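Local coordinates for protein pectinesterase inhibitor 1 (Arabidopsis thaliana, PDB 1X91) that inhibits plant pectin methylesterases as a secreted four-helix-bundle protein that carries an N-terminal alpha-hairpin needed for this activity, at residues A[105-116]-A[133-144]. The protein carries 1 engineered substitution. Sequence-based numbering, arbitrary orientation. Where two conformers were deposited one is given.
Sequences VSAALDGADTCL and SKTIKNLCGIAL
Leu-109 enters as a knob into a hole made by Lys-137, Cys-140, Gly-141 and Leu-144, where helices 98-119 and 127-149 pack antiparallel in the four-helix bundle of this inhibitor family. The axes of segments 105-116 and 133-144 approach to 8.6 Å, with their directions at 157°. CD1 of Leu-109 comes to 3.9 Å from CD1 of Leu-144, chi1 (-170°) turning CG away from the backbone N, and the two side chains meet nearly at right angles. Towards the bundle core the apolar residues are small or branched: Val-105 CG1 lies 3.5 Å from Cys-140 CB and also touches Ala-143 and Leu-144, while the short Ala-112 lets the backbones close in, its CB 3.7 Å from Ser-133 O and also against Ile-136 CG2. At the C-terminal end of segment 105-116, Leu-116 packs CG against Ser-133 CB at 3.6 Å. The buried hydroxyl of Ser-133 is satisfied by Tyr-79 and Val-129 O, beside Cys-115, whose disulfide to Cys-75 ties helix 98-119 to helix 66-94. Polar pairing lies on the more open flank, where extended Lys-137 passes its CG by Leu-109 CG (4.2 Å) before NZ reaches Asp-113 OD1 at 2.8 Å in a salt bridge, arriving from above the carboxylate plane, 39° out of it.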
loop_
_atom_site.group_PDB
_atom_site.type_symbol
_atom_site.label_atom_id
_atom_site.label_comp_id
_atom_site.label_asym_id
_atom_site.label_seq_id
_atom_site.Cartn_x
_atom_site.Cartn_y
_atom_site.Cartn_z
ATOM N N VAL A 105 -3.228 4.863 6.774
ATOM C CA VAL A 105 -2.825 3.666 6.034
ATOM C C VAL A 105 -4.010 2.766 5.779
ATOM O O VAL A 105 -4.153 2.191 4.697
ATOM C CB VAL A 105 -1.711 2.920 6.754
ATOM C CG1 VAL A 105 -1.440 1.571 6.059
ATOM C CG2 VAL A 105 -0.459 3.700 6.774
ATOM N N SER A 106 -4.909 2.680 6.740
ATOM C CA SER A 106 -6.129 1.892 6.562
ATOM C C SER A 106 -6.973 2.407 5.387
ATOM O O SER A 106 -7.509 1.630 4.603
ATOM C CB SER A 106 -6.918 1.819 7.881
ATOM O OG SER A 106 -7.789 0.696 7.892
ATOM N N ALA A 107 -7.079 3.716 5.263
ATOM C CA ALA A 107 -7.785 4.321 4.182
ATOM C C ALA A 107 -7.084 4.061 2.866
ATOM O O ALA A 107 -7.738 3.757 1.878
ATOM C CB ALA A 107 -7.952 5.747 4.427
ATOM N N ALA A 108 -5.759 4.132 2.854
ATOM C CA ALA A 108 -5.010 3.788 1.620
ATOM C C ALA A 108 -5.248 2.376 1.189
ATOM O O ALA A 108 -5.408 2.099 -0.028
ATOM C CB ALA A 108 -3.535 4.047 1.782
ATOM N N LEU A 109 -5.222 1.433 2.125
ATOM C CA LEU A 109 -5.442 0.018 1.830
ATOM C C LEU A 109 -6.764 -0.184 1.125
ATOM O O LEU A 109 -6.858 -0.917 0.145
ATOM C CB LEU A 109 -5.397 -0.796 3.142
ATOM C CG LEU A 109 -5.376 -2.328 3.073
ATOM C CD1 LEU A 109 -4.757 -2.918 4.398
ATOM C CD2 LEU A 109 -6.731 -2.888 2.840
ATOM N N ASP A 110 -7.796 0.497 1.601
ATOM C CA ASP A 110 -9.121 0.405 0.996
ATOM C C ASP A 110 -9.078 0.874 -0.445
ATOM O O ASP A 110 -9.809 0.320 -1.295
ATOM C CB ASP A 110 -10.120 1.284 1.739
ATOM C CG ASP A 110 -10.733 0.605 2.894
ATOM O OD1 ASP A 110 -10.253 -0.496 3.320
ATOM O OD2 ASP A 110 -11.736 1.116 3.445
ATOM N N GLY A 111 -8.235 1.859 -0.751
ATOM C CA GLY A 111 -8.077 2.311 -2.125
ATOM C C GLY A 111 -7.520 1.217 -2.992
ATOM O O GLY A 111 -8.055 0.964 -4.102
ATOM N N ALA A 112 -6.452 0.540 -2.562
ATOM C CA ALA A 112 -5.909 -0.573 -3.305
ATOM C C ALA A 112 -6.928 -1.705 -3.449
ATOM O O ALA A 112 -7.058 -2.269 -4.532
ATOM C CB ALA A 112 -4.612 -1.065 -2.704
ATOM N N ASP A 113 -7.662 -2.014 -2.390
ATOM C CA ASP A 113 -8.624 -3.126 -2.370
ATOM C C ASP A 113 -9.761 -2.802 -3.332
ATOM O O ASP A 113 -10.261 -3.708 -4.050
ATOM C CB ASP A 113 -9.175 -3.316 -0.951
ATOM C CG ASP A 113 -9.265 -4.788 -0.501
ATOM O OD1 ASP A 113 -9.012 -5.724 -1.294
ATOM O OD2 ASP A 113 -9.571 -5.063 0.698
ATOM N N THR A 114 -10.149 -1.547 -3.368
ATOM C CA THR A 114 -11.258 -1.090 -4.218
ATOM C C THR A 114 -10.839 -1.170 -5.677
ATOM O O THR A 114 -11.606 -1.658 -6.493
ATOM C CB THR A 114 -11.663 0.321 -3.895
ATOM O OG1 THR A 114 -12.243 0.401 -2.585
ATOM C CG2 THR A 114 -12.758 0.832 -4.885
ATOM N N CYS A 115 -9.616 -0.744 -5.989
ATOM C CA CYS A 115 -9.073 -0.955 -7.330
ATOM C C CYS A 115 -9.147 -2.423 -7.732
ATOM O O CYS A 115 -9.649 -2.755 -8.819
ATOM C CB CYS A 115 -7.649 -0.407 -7.451
ATOM S SG CYS A 115 -6.967 -0.689 -9.148
ATOM N N LEU A 116 -8.727 -3.328 -6.852
ATOM C CA LEU A 116 -8.782 -4.755 -7.151
ATOM C C LEU A 116 -10.219 -5.195 -7.439
ATOM O O LEU A 116 -10.486 -5.941 -8.389
ATOM C CB LEU A 116 -8.248 -5.548 -5.987
ATOM C CG LEU A 116 -6.753 -5.580 -5.925
ATOM C CD1 LEU A 116 -6.310 -6.123 -4.580
ATOM C CD2 LEU A 116 -6.212 -6.405 -7.120
ATOM N N SER A 133 -1.478 -3.532 -6.968
ATOM C CA SER A 133 -2.553 -3.341 -6.003
ATOM C C SER A 133 -2.468 -4.335 -4.869
ATOM O O SER A 133 -2.640 -3.973 -3.718
ATOM C CB SER A 133 -3.935 -3.417 -6.644
ATOM O OG SER A 133 -4.132 -2.292 -7.493
ATOM N N LYS A 134 -2.188 -5.578 -5.210
ATOM C CA LYS A 134 -1.948 -6.585 -4.184
ATOM C C LYS A 134 -0.718 -6.226 -3.338
ATOM O O LYS A 134 -0.755 -6.339 -2.115
ATOM C CB LYS A 134 -1.761 -7.971 -4.815
ATOM C CG LYS A 134 -3.006 -8.520 -5.384
ATOM C CD LYS A 134 -2.755 -9.901 -6.019
ATOM C CE LYS A 134 -4.015 -10.471 -6.618
ATOM N NZ LYS A 134 -3.714 -11.816 -7.192
ATOM N N THR A 135 0.356 -5.782 -3.956
ATOM C CA THR A 135 1.588 -5.388 -3.256
ATOM C C THR A 135 1.298 -4.237 -2.306
ATOM O O THR A 135 1.729 -4.236 -1.165
ATOM C CB THR A 135 2.645 -5.002 -4.266
ATOM O OG1 THR A 135 3.075 -6.229 -4.909
ATOM C CG2 THR A 135 3.874 -4.342 -3.622
ATOM N N ILE A 136 0.529 -3.256 -2.750
ATOM C CA ILE A 136 0.239 -2.126 -1.877
ATOM C C ILE A 136 -0.650 -2.549 -0.725
ATOM O O ILE A 136 -0.445 -2.089 0.392
ATOM C CB ILE A 136 -0.358 -0.946 -2.700
ATOM C CG1 ILE A 136 0.722 -0.348 -3.562
ATOM C CG2 ILE A 136 -1.023 0.120 -1.809
ATOM C CD1 ILE A 136 0.215 0.447 -4.744
ATOM N N LYS A 137 -1.634 -3.413 -0.966
ATOM C CA LYS A 137 -2.452 -3.905 0.092
ATOM C C LYS A 137 -1.567 -4.603 1.156
ATOM O O LYS A 137 -1.752 -4.385 2.363
ATOM C CB LYS A 137 -3.506 -4.834 -0.494
ATOM C CG LYS A 137 -4.376 -5.454 0.491
ATOM C CD LYS A 137 -5.570 -6.121 -0.273
ATOM C CE LYS A 137 -6.372 -6.882 0.684
ATOM N NZ LYS A 137 -7.406 -7.660 0.004
ATOM N N ASN A 138 -0.642 -5.418 0.688
ATOM C CA ASN A 138 0.261 -6.150 1.601
ATOM C C ASN A 138 1.165 -5.198 2.390
ATOM O O ASN A 138 1.364 -5.365 3.620
ATOM C CB ASN A 138 1.097 -7.125 0.782
ATOM C CG ASN A 138 0.275 -8.302 0.273
ATOM O OD1 ASN A 138 -0.743 -8.654 0.865
ATOM N ND2 ASN A 138 0.704 -8.879 -0.858
ATOM N N LEU A 139 1.744 -4.206 1.718
ATOM C CA LEU A 139 2.605 -3.215 2.356
ATOM C C LEU A 139 1.800 -2.434 3.381
ATOM O O LEU A 139 2.277 -2.170 4.481
ATOM C CB LEU A 139 3.249 -2.262 1.337
ATOM C CG LEU A 139 4.330 -2.890 0.487
ATOM C CD1 LEU A 139 4.622 -1.970 -0.651
ATOM C CD2 LEU A 139 5.599 -3.081 1.330
ATOM N N CYS A 140 0.570 -2.024 3.024
ATOM C CA CYS A 140 -0.263 -1.350 4.044
ATOM C C CYS A 140 -0.511 -2.243 5.241
ATOM O O CYS A 140 -0.488 -1.760 6.385
ATOM C CB CYS A 140 -1.594 -0.828 3.476
ATOM S SG CYS A 140 -1.510 0.506 2.273
ATOM N N GLY A 141 -0.743 -3.525 4.999
ATOM C CA GLY A 141 -0.970 -4.481 6.085
ATOM C C GLY A 141 0.223 -4.540 7.029
ATOM O O GLY A 141 0.039 -4.514 8.247
ATOM N N ILE A 142 1.439 -4.522 6.485
ATOM C CA ILE A 142 2.647 -4.489 7.286
ATOM C C ILE A 142 2.716 -3.182 8.088
ATOM O O ILE A 142 3.004 -3.167 9.280
ATOM C CB ILE A 142 3.921 -4.689 6.410
ATOM C CG1 ILE A 142 3.924 -6.076 5.771
ATOM C CG2 ILE A 142 5.164 -4.490 7.263
ATOM C CD1 ILE A 142 4.950 -6.280 4.673
ATOM N N ALA A 143 2.442 -2.048 7.431
ATOM C CA ALA A 143 2.498 -0.754 8.085
ATOM C C ALA A 143 1.451 -0.649 9.213
ATOM O O ALA A 143 1.651 0.077 10.164
ATOM C CB ALA A 143 2.257 0.374 7.056
ATOM N N LEU A 144 0.306 -1.293 9.074
ATOM C CA LEU A 144 -0.706 -1.277 10.119
ATOM C C LEU A 144 -0.232 -2.013 11.351
ATOM O O LEU A 144 -0.443 -1.552 12.482
ATOM C CB LEU A 144 -2.008 -1.920 9.620
ATOM C CG LEU A 144 -2.802 -1.143 8.551
ATOM C CD1 LEU A 144 -3.962 -1.996 8.098
ATOM C CD2 LEU A 144 -3.231 0.161 9.176
#